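PDB 6WT6: metazoan TIR-STING fusion from Crassostrea gigas, which is a fusion protein that carries a TIR domain and a STING-type ligand-binding domain in one chain. Local coordinates for residues A[235-240]-A[261-266]; A[206-211]-A[272-277]; A[215-220]-A[326-331]. One frame throughout, in Å; residues are numbered along the deposited sequence.

Contact 1 of 3, residues A[235-240]-A[261-266]; sequences SLIKHR and TIYSVT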
loop_
_atom_site.group_PDB
_atom_site.type_symbol
_atom_site.label_atom_id
_atom_site.label_comp_id
_atom_site.label_asym_id
_atom_site.label_seq_id
_atom_site.Cartn_x
_atom_site.Cartn_y
_atom_site.Cartn_z
ATOM N N SER A 235 -10.575 -22.703 -23.988
ATOM C CA SER A 235 -9.753 -23.616 -24.766
ATOM C C SER A 235 -9.375 -23.043 -26.127
ATOM O O SER A 235 -8.482 -23.594 -26.783
ATOM C CB SER A 235 -10.485 -24.942 -24.940
ATOM O OG SER A 235 -11.661 -24.768 -25.717
ATOM N N LEU A 236 -10.018 -21.956 -26.558
ATOM C CA LEU A 236 -9.671 -21.295 -27.809
ATOM C C LEU A 236 -8.492 -20.338 -27.668
ATOM O O LEU A 236 -8.061 -19.756 -28.671
ATOM C CB LEU A 236 -10.891 -20.549 -28.355
ATOM C CG LEU A 236 -12.082 -21.457 -28.674
ATOM C CD1 LEU A 236 -13.321 -20.650 -29.057
ATOM C CD2 LEU A 236 -11.707 -22.437 -29.773
ATOM N N ILE A 237 -7.963 -20.161 -26.461
ATOM C CA ILE A 237 -6.749 -19.385 -26.225
ATOM C C ILE A 237 -5.591 -20.369 -26.123
ATOM O O ILE A 237 -5.579 -21.232 -25.236
ATOM C CB ILE A 237 -6.867 -18.534 -24.951
ATOM C CG1 ILE A 237 -8.138 -17.679 -24.991
ATOM C CG2 ILE A 237 -5.628 -17.669 -24.772
ATOM C CD1 ILE A 237 -8.462 -17.004 -23.668
ATOM N N LYS A 238 -4.618 -20.252 -27.028
ATOM C CA LYS A 238 -3.584 -21.264 -27.202
ATOM C C LYS A 238 -2.217 -20.729 -26.799
ATOM O O LYS A 238 -1.815 -19.644 -27.232
ATOM C CB LYS A 238 -3.537 -21.752 -28.652
ATOM C CG LYS A 238 -4.827 -22.380 -29.151
ATOM C CD LYS A 238 -4.622 -23.002 -30.522
ATOM C CE LYS A 238 -5.921 -23.549 -31.102
ATOM N NZ LYS A 238 -5.685 -24.282 -32.381
ATOM N N HIS A 239 -1.500 -21.505 -25.987
ATOM C CA HIS A 239 -0.107 -21.204 -25.689
ATOM C C HIS A 239 0.726 -21.251 -26.965
ATOM O O HIS A 239 0.631 -22.204 -27.742
ATOM C CB HIS A 239 0.439 -22.202 -24.667
ATOM C CG HIS A 239 0.391 -21.720 -23.251
ATOM N ND1 HIS A 239 -0.691 -21.934 -22.424
ATOM C CD2 HIS A 239 1.300 -21.041 -22.512
ATOM C CE1 HIS A 239 -0.447 -21.404 -21.238
ATOM N NE2 HIS A 239 0.754 -20.852 -21.266
ATOM N N ARG A 240 1.550 -20.218 -27.179
ATOM C CA ARG A 240 2.358 -20.114 -28.390
ATOM C C ARG A 240 3.832 -19.874 -28.084
ATOM O O ARG A 240 4.571 -19.409 -28.958
ATOM C CB ARG A 240 1.839 -18.999 -29.300
ATOM C CG ARG A 240 0.439 -19.221 -29.842
ATOM C CD ARG A 240 0.344 -20.472 -30.707
ATOM N NE ARG A 240 -0.951 -20.557 -31.381
ATOM C CZ ARG A 240 -1.337 -21.566 -32.156
ATOM N NH1 ARG A 240 -0.532 -22.597 -32.365
ATOM N NH2 ARG A 240 -2.534 -21.544 -32.724
ATOM N N THR A 261 4.629 -14.843 -21.494
ATOM C CA THR A 261 4.009 -15.868 -22.323
ATOM C C THR A 261 3.260 -15.266 -23.509
ATOM O O THR A 261 2.644 -14.201 -23.402
ATOM C CB THR A 261 3.060 -16.714 -21.475
ATOM O OG1 THR A 261 3.769 -17.201 -20.330
ATOM C CG2 THR A 261 2.547 -17.901 -22.267
ATOM N N ILE A 262 3.313 -15.965 -24.643
ATOM C CA ILE A 262 2.620 -15.567 -25.861
ATOM C C ILE A 262 1.426 -16.487 -26.066
ATOM O O ILE A 262 1.549 -17.715 -25.968
ATOM C CB ILE A 262 3.551 -15.609 -27.083
ATOM C CG1 ILE A 262 4.830 -14.814 -26.801
ATOM C CG2 ILE A 262 2.836 -15.052 -28.304
ATOM C CD1 ILE A 262 4.577 -13.360 -26.491
ATOM N N TYR A 263 0.274 -15.896 -26.350
ATOM C CA TYR A 263 -0.933 -16.647 -26.638
ATOM C C TYR A 263 -1.456 -16.268 -28.015
ATOM O O TYR A 263 -1.059 -15.255 -28.600
ATOM C CB TYR A 263 -2.022 -16.400 -25.588
ATOM C CG TYR A 263 -1.635 -16.795 -24.182
ATOM C CD1 TYR A 263 -1.869 -18.078 -23.712
ATOM C CD2 TYR A 263 -1.041 -15.879 -23.320
ATOM C CE1 TYR A 263 -1.524 -18.444 -22.428
ATOM C CE2 TYR A 263 -0.693 -16.237 -22.031
ATOM C CZ TYR A 263 -0.939 -17.522 -21.592
ATOM O OH TYR A 263 -0.597 -17.893 -20.314
ATOM N N SER A 264 -2.352 -17.106 -28.526
ATOM C CA SER A 264 -3.060 -16.854 -29.769
ATOM C C SER A 264 -4.559 -16.845 -29.509
ATOM O O SER A 264 -5.053 -17.502 -28.586
ATOM C CB SER A 264 -2.726 -17.913 -30.825
ATOM O OG SER A 264 -3.141 -17.500 -32.113
ATOM N N VAL A 265 -5.283 -16.107 -30.342
ATOM C CA VAL A 265 -6.729 -15.993 -30.213
ATOM C C VAL A 265 -7.312 -15.764 -31.603
ATOM O O VAL A 265 -6.731 -15.043 -32.422
ATOM C CB VAL A 265 -7.103 -14.874 -29.215
ATOM C CG1 VAL A 265 -6.505 -13.543 -29.638
ATOM C CG2 VAL A 265 -8.583 -14.758 -29.076
ATOM N N THR A 266 -8.448 -16.401 -31.879
ATOM C CA THR A 266 -9.064 -16.402 -33.202
ATOM C C THR A 266 -10.299 -15.510 -33.201
ATOM O O THR A 266 -11.160 -15.638 -32.324
ATOM C CB THR A 266 -9.449 -17.823 -33.620
ATOM O OG1 THR A 266 -8.295 -18.674 -33.566
ATOM C CG2 THR A 266 -9.998 -17.831 -35.028
#
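This is an antiparallel strand pairing at one margin of the mixed sheet in the STING domain, where strand 238-243 is the outermost strand within the chain and 260-266 its neighbour. Lys238 and Ser264 form the hydrogen-bonded pair. Ser264 N donates a hydrogen bond to Lys238 O at 2.9 Å, and Lys238 N returns a nearly straight bond (164°) to a lone pair of Ser264 O. Two residues on, Arg240 N donates to Ile262 O at 2.8 Å, from above the carbonyl plane. His239 and Tyr263 form the non-hydrogen-bonded pair between these bonds. Their side chains leave the same face of the sheet and run side by side. Strands 238-243, 260-266 and 272-279 follow one another in the chain and lie antiparallel, an up-and-down meander. The rings form a T-shaped (edge-to-face) pair with planes 59° apart: Tyr263 CE1 stands over the centre of the imidazole, 3.4 Å from His239 CE1. Thr261 CG2 touches His239 CD2 obliquely, also at 3.4 Å. The phenol oxygen of Tyr263 is hydrogen-bonded to Ser229. The Arg240 chain bends at chi2 (-62°). The edge of its guanidinium meets Ser264 CB, 3.2 Å from Arg240 NE, while Lys238 CB lies over one guanidinium face.

Contact 2 of 3, residues A[206-211]-A[272-277]; sequences NNAEGR and DYFFAG
The side chain of Arg211 crosses the Tyr273 ring obliquely and lays its CD over one face. Arg211 CD makes the CH-pi contact, 3.8 Å from the centroid of the Tyr273 ring. Arg211 CD is displaced toward the rim, 3.6 Å from Tyr273 CZ. A bend at chi2 (-69°) brings the chain to this position, and Arg211 CB packs on Asp272 O. The guanidinium is tilted 30° from the ring plane, with Tyr273 OH over one of its faces. Arg211 NE forms a salt bridge with Glu271, and Arg211 NH1 bonds back to Gly210 O at 3.1 Å, well above that carbonyl's plane. The salt bridge and the hydrogen bond are likely to limit rotation of the group. The turn that presents Arg211 is a type II beta turn from Ala208 to Arg211, closed by Arg211 N to Ala208 O at 2.9 Å. It lies in the loop that leads from helix 176-204 into strand 212-221 of the STING domain. Its end docks on strand 272-279 through one backbone bond. Phe274 N lies almost along the C=O axis of Arg211, 2.8 Å from Arg211 O, with an N-H...O angle of 170°. Ala208 CB meets Phe274 CD1 obliquely at 3.9 Å. Arg211 O lies at the edge of this ring. Ile350 and Lys351 of helix 341-356 also touch the Tyr273 side chain.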
loop_
_atom_site.group_PDB
_atom_site.type_symbol
_atom_site.label_atom_id
_atom_site.label_comp_id
_atom_site.label_asym_id
_atom_site.label_seq_id
_atom_site.Cartn_x
_atom_site.Cartn_y
_atom_site.Cartn_z
ATOM N N ASN A 206 8.028 -14.727 -36.438
ATOM C CA ASN A 206 6.932 -15.680 -36.309
ATOM C C ASN A 206 5.770 -15.364 -37.240
ATOM O O ASN A 206 4.707 -15.984 -37.116
ATOM C CB ASN A 206 6.442 -15.746 -34.859
ATOM C CG ASN A 206 7.343 -16.591 -33.977
ATOM O OD1 ASN A 206 7.007 -17.725 -33.638
ATOM N ND2 ASN A 206 8.495 -16.045 -33.607
ATOM N N ASN A 207 5.946 -14.419 -38.166
ATOM C CA ASN A 207 4.919 -14.071 -39.153
ATOM C C ASN A 207 3.636 -13.594 -38.480
ATOM O O ASN A 207 2.528 -13.883 -38.939
ATOM C CB ASN A 207 4.632 -15.239 -40.097
ATOM C CG ASN A 207 5.616 -15.315 -41.243
ATOM O OD1 ASN A 207 5.983 -14.296 -41.830
ATOM N ND2 ASN A 207 6.051 -16.526 -41.568
ATOM N N ALA A 208 3.783 -12.862 -37.379
ATOM C CA ALA A 208 2.652 -12.252 -36.697
ATOM C C ALA A 208 2.477 -10.789 -37.077
ATOM O O ALA A 208 1.766 -10.056 -36.380
ATOM C CB ALA A 208 2.803 -12.390 -35.183
ATOM N N GLU A 209 3.118 -10.351 -38.158
ATOM C CA GLU A 209 3.039 -8.956 -38.569
ATOM C C GLU A 209 1.601 -8.578 -38.899
ATOM O O GLU A 209 0.924 -9.264 -39.669
ATOM C CB GLU A 209 3.943 -8.713 -39.779
ATOM C CG GLU A 209 5.425 -8.914 -39.500
ATOM C CD GLU A 209 6.017 -7.803 -38.647
ATOM O OE1 GLU A 209 5.391 -6.727 -38.554
ATOM O OE2 GLU A 209 7.108 -8.006 -38.071
ATOM N N GLY A 210 1.138 -7.475 -38.309
ATOM C CA GLY A 210 -0.230 -7.035 -38.467
ATOM C C GLY A 210 -1.243 -7.785 -37.633
ATOM O O GLY A 210 -2.407 -7.369 -37.580
ATOM N N ARG A 211 -0.842 -8.876 -36.978
ATOM C CA ARG A 211 -1.737 -9.681 -36.158
ATOM C C ARG A 211 -1.275 -9.742 -34.707
ATOM O O ARG A 211 -1.623 -10.685 -33.988
ATOM C CB ARG A 211 -1.861 -11.091 -36.739
ATOM C CG ARG A 211 -2.409 -11.134 -38.159
ATOM C CD ARG A 211 -3.878 -10.734 -38.205
ATOM N NE ARG A 211 -4.407 -10.704 -39.568
ATOM C CZ ARG A 211 -4.577 -9.595 -40.283
ATOM N NH1 ARG A 211 -4.266 -8.413 -39.766
ATOM N NH2 ARG A 211 -5.064 -9.664 -41.514
ATOM N N ASP A 272 -5.904 -15.530 -36.741
ATOM C CA ASP A 272 -5.249 -15.661 -35.445
ATOM C C ASP A 272 -4.572 -14.350 -35.082
ATOM O O ASP A 272 -3.880 -13.746 -35.912
ATOM C CB ASP A 272 -4.221 -16.796 -35.454
ATOM C CG ASP A 272 -4.861 -18.159 -35.637
ATOM O OD1 ASP A 272 -6.088 -18.255 -35.467
ATOM O OD2 ASP A 272 -4.141 -19.118 -36.003
ATOM N N TYR A 273 -4.773 -13.916 -33.840
ATOM C CA TYR A 273 -4.125 -12.735 -33.294
ATOM C C TYR A 273 -3.284 -13.151 -32.099
ATOM O O TYR A 273 -3.741 -13.930 -31.255
ATOM C CB TYR A 273 -5.158 -11.681 -32.895
ATOM C CG TYR A 273 -5.683 -10.890 -34.069
ATOM C CD1 TYR A 273 -6.726 -11.374 -34.851
ATOM C CD2 TYR A 273 -5.122 -9.665 -34.412
ATOM C CE1 TYR A 273 -7.205 -10.653 -35.934
ATOM C CE2 TYR A 273 -5.591 -8.937 -35.492
ATOM C CZ TYR A 273 -6.634 -9.437 -36.250
ATOM O OH TYR A 273 -7.105 -8.715 -37.325
ATOM N N PHE A 274 -2.058 -12.639 -32.039
ATOM C CA PHE A 274 -1.092 -13.013 -31.020
ATOM C C PHE A 274 -0.909 -11.883 -30.014
ATOM O O PHE A 274 -1.009 -10.699 -30.351
ATOM C CB PHE A 274 0.262 -13.361 -31.650
ATOM C CG PHE A 274 0.244 -14.602 -32.500
ATOM C CD1 PHE A 274 -0.154 -14.543 -33.826
ATOM C CD2 PHE A 274 0.646 -15.824 -31.980
ATOM C CE1 PHE A 274 -0.164 -15.679 -34.618
ATOM C CE2 PHE A 274 0.641 -16.967 -32.770
ATOM C CZ PHE A 274 0.233 -16.892 -34.090
ATOM N N PHE A 275 -0.629 -12.259 -28.770
ATOM C CA PHE A 275 -0.410 -11.255 -27.743
ATOM C C PHE A 275 0.425 -11.847 -26.619
ATOM O O PHE A 275 0.316 -13.037 -26.305
ATOM C CB PHE A 275 -1.740 -10.721 -27.192
ATOM C CG PHE A 275 -2.586 -11.763 -26.500
ATOM C CD1 PHE A 275 -3.390 -12.631 -27.230
ATOM C CD2 PHE A 275 -2.593 -11.860 -25.118
ATOM C CE1 PHE A 275 -4.174 -13.581 -26.591
ATOM C CE2 PHE A 275 -3.377 -12.807 -24.473
ATOM C CZ PHE A 275 -4.168 -13.667 -25.210
ATOM N N ALA A 276 1.273 -11.004 -26.034
ATOM C CA ALA A 276 1.865 -11.314 -24.743
ATOM C C ALA A 276 0.892 -10.882 -23.658
ATOM O O ALA A 276 0.408 -9.747 -23.665
ATOM C CB ALA A 276 3.207 -10.609 -24.571
ATOM N N GLY A 277 0.590 -11.780 -22.737
ATOM C CA GLY A 277 -0.427 -11.496 -21.740
ATOM C C GLY A 277 -0.192 -12.249 -20.451
ATOM O O GLY A 277 0.387 -13.342 -20.435
#

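Contact 3 of 3, residues A[215-220]-A[326-331]; sequences KLFLFF and KCKIVF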
loop_
_atom_site.group_PDB
_atom_site.type_symbol
_atom_site.label_atom_id
_atom_site.label_comp_id
_atom_site.label_asym_id
_atom_site.label_seq_id
_atom_site.Cartn_x
_atom_site.Cartn_y
_atom_site.Cartn_z
ATOM N N LYS A 215 2.322 -4.298 -27.236
ATOM C CA LYS A 215 2.176 -4.092 -25.805
ATOM C C LYS A 215 1.997 -5.412 -25.060
ATOM O O LYS A 215 1.627 -6.443 -25.627
ATOM C CB LYS A 215 0.991 -3.172 -25.509
ATOM C CG LYS A 215 1.120 -1.759 -26.071
ATOM C CD LYS A 215 -0.035 -0.887 -25.598
ATOM C CE LYS A 215 0.055 0.524 -26.158
ATOM N NZ LYS A 215 -0.015 0.548 -27.650
ATOM N N LEU A 216 2.278 -5.359 -23.760
ATOM C CA LEU A 216 1.990 -6.451 -22.842
ATOM C C LEU A 216 0.605 -6.221 -22.249
ATOM O O LEU A 216 0.366 -5.198 -21.598
ATOM C CB LEU A 216 3.045 -6.517 -21.738
ATOM C CG LEU A 216 2.807 -7.549 -20.634
ATOM C CD1 LEU A 216 2.828 -8.960 -21.207
ATOM C CD2 LEU A 216 3.832 -7.396 -19.520
ATOM N N PHE A 217 -0.308 -7.157 -22.485
ATOM C CA PHE A 217 -1.676 -7.031 -22.002
ATOM C C PHE A 217 -1.766 -7.604 -20.592
ATOM O O PHE A 217 -1.439 -8.774 -20.368
ATOM C CB PHE A 217 -2.651 -7.723 -22.954
ATOM C CG PHE A 217 -2.849 -6.981 -24.244
ATOM C CD1 PHE A 217 -3.975 -6.198 -24.443
ATOM C CD2 PHE A 217 -1.891 -7.035 -25.244
ATOM C CE1 PHE A 217 -4.153 -5.502 -25.621
ATOM C CE2 PHE A 217 -2.062 -6.338 -26.428
ATOM C CZ PHE A 217 -3.197 -5.572 -26.617
ATOM N N LEU A 218 -2.186 -6.771 -19.646
ATOM C CA LEU A 218 -2.263 -7.128 -18.236
ATOM C C LEU A 218 -3.729 -7.284 -17.861
ATOM O O LEU A 218 -4.514 -6.339 -17.996
ATOM C CB LEU A 218 -1.592 -6.065 -17.368
ATOM C CG LEU A 218 -0.118 -5.775 -17.648
ATOM C CD1 LEU A 218 0.297 -4.502 -16.940
ATOM C CD2 LEU A 218 0.754 -6.954 -17.215
ATOM N N PHE A 219 -4.096 -8.472 -17.393
ATOM C CA PHE A 219 -5.496 -8.827 -17.209
ATOM C C PHE A 219 -5.924 -8.571 -15.772
ATOM O O PHE A 219 -5.244 -8.986 -14.826
ATOM C CB PHE A 219 -5.739 -10.281 -17.614
ATOM C CG PHE A 219 -5.633 -10.502 -19.095
ATOM C CD1 PHE A 219 -6.740 -10.339 -19.912
ATOM C CD2 PHE A 219 -4.418 -10.823 -19.677
ATOM C CE1 PHE A 219 -6.639 -10.521 -21.280
ATOM C CE2 PHE A 219 -4.315 -11.007 -21.044
ATOM C CZ PHE A 219 -5.425 -10.854 -21.846
ATOM N N PHE A 220 -7.059 -7.891 -15.625
ATOM C CA PHE A 220 -7.550 -7.388 -14.343
ATOM C C PHE A 220 -9.007 -7.821 -14.216
ATOM O O PHE A 220 -9.926 -7.035 -14.487
ATOM C CB PHE A 220 -7.393 -5.864 -14.278
ATOM C CG PHE A 220 -7.510 -5.273 -12.893
ATOM C CD1 PHE A 220 -8.410 -5.777 -11.961
ATOM C CD2 PHE A 220 -6.724 -4.189 -12.534
ATOM C CE1 PHE A 220 -8.510 -5.218 -10.698
ATOM C CE2 PHE A 220 -6.822 -3.624 -11.277
ATOM C CZ PHE A 220 -7.714 -4.140 -10.355
ATOM N N LYS A 326 3.518 0.988 -23.143
ATOM C CA LYS A 326 4.198 -0.296 -23.246
ATOM C C LYS A 326 3.343 -1.459 -22.761
ATOM O O LYS A 326 3.645 -2.611 -23.085
ATOM C CB LYS A 326 5.518 -0.274 -22.460
ATOM C CG LYS A 326 6.561 0.705 -23.004
ATOM C CD LYS A 326 7.142 0.239 -24.338
ATOM C CE LYS A 326 8.065 1.285 -24.957
ATOM N NZ LYS A 326 9.150 1.700 -24.030
ATOM N N CYS A 327 2.288 -1.185 -22.002
ATOM C CA CYS A 327 1.381 -2.227 -21.558
ATOM C C CYS A 327 -0.050 -1.730 -21.691
ATOM O O CYS A 327 -0.309 -0.528 -21.782
ATOM C CB CYS A 327 1.684 -2.654 -20.116
ATOM S SG CYS A 327 1.155 -1.487 -18.859
ATOM N N LYS A 328 -0.984 -2.678 -21.719
ATOM C CA LYS A 328 -2.407 -2.368 -21.767
ATOM C C LYS A 328 -3.110 -3.164 -20.680
ATOM O O LYS A 328 -3.127 -4.397 -20.723
ATOM C CB LYS A 328 -3.003 -2.682 -23.141
ATOM C CG LYS A 328 -4.482 -2.341 -23.252
ATOM C CD LYS A 328 -4.729 -0.885 -22.900
ATOM C CE LYS A 328 -6.178 -0.493 -23.122
ATOM N NZ LYS A 328 -7.097 -1.322 -22.303
ATOM N N ILE A 329 -3.678 -2.463 -19.706
ATOM C CA ILE A 329 -4.425 -3.113 -18.636
ATOM C C ILE A 329 -5.822 -3.442 -19.154
ATOM O O ILE A 329 -6.531 -2.563 -19.657
ATOM C CB ILE A 329 -4.488 -2.231 -17.383
ATOM C CG1 ILE A 329 -3.080 -1.797 -16.964
ATOM C CG2 ILE A 329 -5.161 -2.983 -16.248
ATOM C CD1 ILE A 329 -3.044 -1.003 -15.670
ATOM N N VAL A 330 -6.211 -4.711 -19.045
ATOM C CA VAL A 330 -7.495 -5.197 -19.543
ATOM C C VAL A 330 -8.368 -5.499 -18.330
ATOM O O VAL A 330 -8.274 -6.580 -17.734
ATOM C CB VAL A 330 -7.334 -6.437 -20.431
ATOM C CG1 VAL A 330 -8.699 -6.916 -20.949
ATOM C CG2 VAL A 330 -6.370 -6.160 -21.584
ATOM N N PHE A 331 -9.226 -4.554 -17.956
ATOM C CA PHE A 331 -10.208 -4.790 -16.907
ATOM C C PHE A 331 -11.469 -5.389 -17.523
ATOM O O PHE A 331 -11.946 -4.916 -18.562
ATOM C CB PHE A 331 -10.533 -3.493 -16.168
ATOM C CG PHE A 331 -11.492 -3.672 -15.022
ATOM C CD1 PHE A 331 -11.026 -3.937 -13.746
ATOM C CD2 PHE A 331 -12.862 -3.573 -15.224
ATOM C CE1 PHE A 331 -11.907 -4.100 -12.690
ATOM C CE2 PHE A 331 -13.747 -3.736 -14.174
ATOM C CZ PHE A 331 -13.270 -3.999 -12.908
#
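Strands 216-220 and 327-331 pair in parallel at one margin of the mixed sheet of the STING domain, where 327-332 is an outermost strand within the chain. The register runs from Leu216 with Cys327 to Phe220 with Phe331. Five backbone bonds join them; the shortest is Val330 N to Leu218 O, 2.6 Å and nearly along the C=O axis.

Phe217, Phe219, Lys328 and Val330 share one face. Phe217 and Phe219 both hold CG anti to the carbonyl carbon. Val330 CG1 is anti to its backbone N (chi1 -179°), which leaves CG2 beside that N. There Val330 CG2 meets the edge of the Phe217 ring, 3.7 Å from Phe217 CD1. Val330 CB packs obliquely on Phe219 CD1. Lys328 CB makes an off-centre CH-pi contact with the Phe217 ring, 4.3 Å from its centroid. The Lys328 chain bends at chi2 and chi4, and Lys328 NZ curls back to Ile329 O at 3.0 Å. Helix 341-356 packs on this face.

On the other face, Cys327 SG takes the crowded position between backbone N and carbonyl carbon (chi1 75°), with Cys327 SG 3.7 Å from Leu218 CD1. Phe220 and Phe331 both set CG anti to the backbone N. Their rings cross obliquely, and Phe331 CD1 lies over a face of Phe220. Helices 176-204 and 299-319 pack here, and Phe331 also touches Asp75 of the second subunit.

Lys215 NZ ends at Glu357 and Gln353. The side-chain contacts are therefore largely apolar on both faces, five backbone bonds hold the strands together, and the amines of Lys215 and Lys328 turn to polar partners.

How the contacts relate
All three contacts lie in one mixed sheet of the STING domain, ordered 238-243, 260-266, 272-279, 212-221, 327-332. Contact 1 joins the first two strands and contact 3 the last two. Contact 2 ties the strand between them to the loop before 212-221. Centres of contacts 1 and 2 are about 10 Å apart, those of 2 and 3 about 15 Å, and those of 1 and 3 about 16 Å. Along the chain contact 1 is nested inside both others, while contacts 2 and 3 interlock. Three consecutive strands thus form one part of the sheet, and 212-221 and 327-332, about 105 residues apart, the other. Strand 272-279 pairs with 212-221 to join them, and helix 341-356 touches all three contacts.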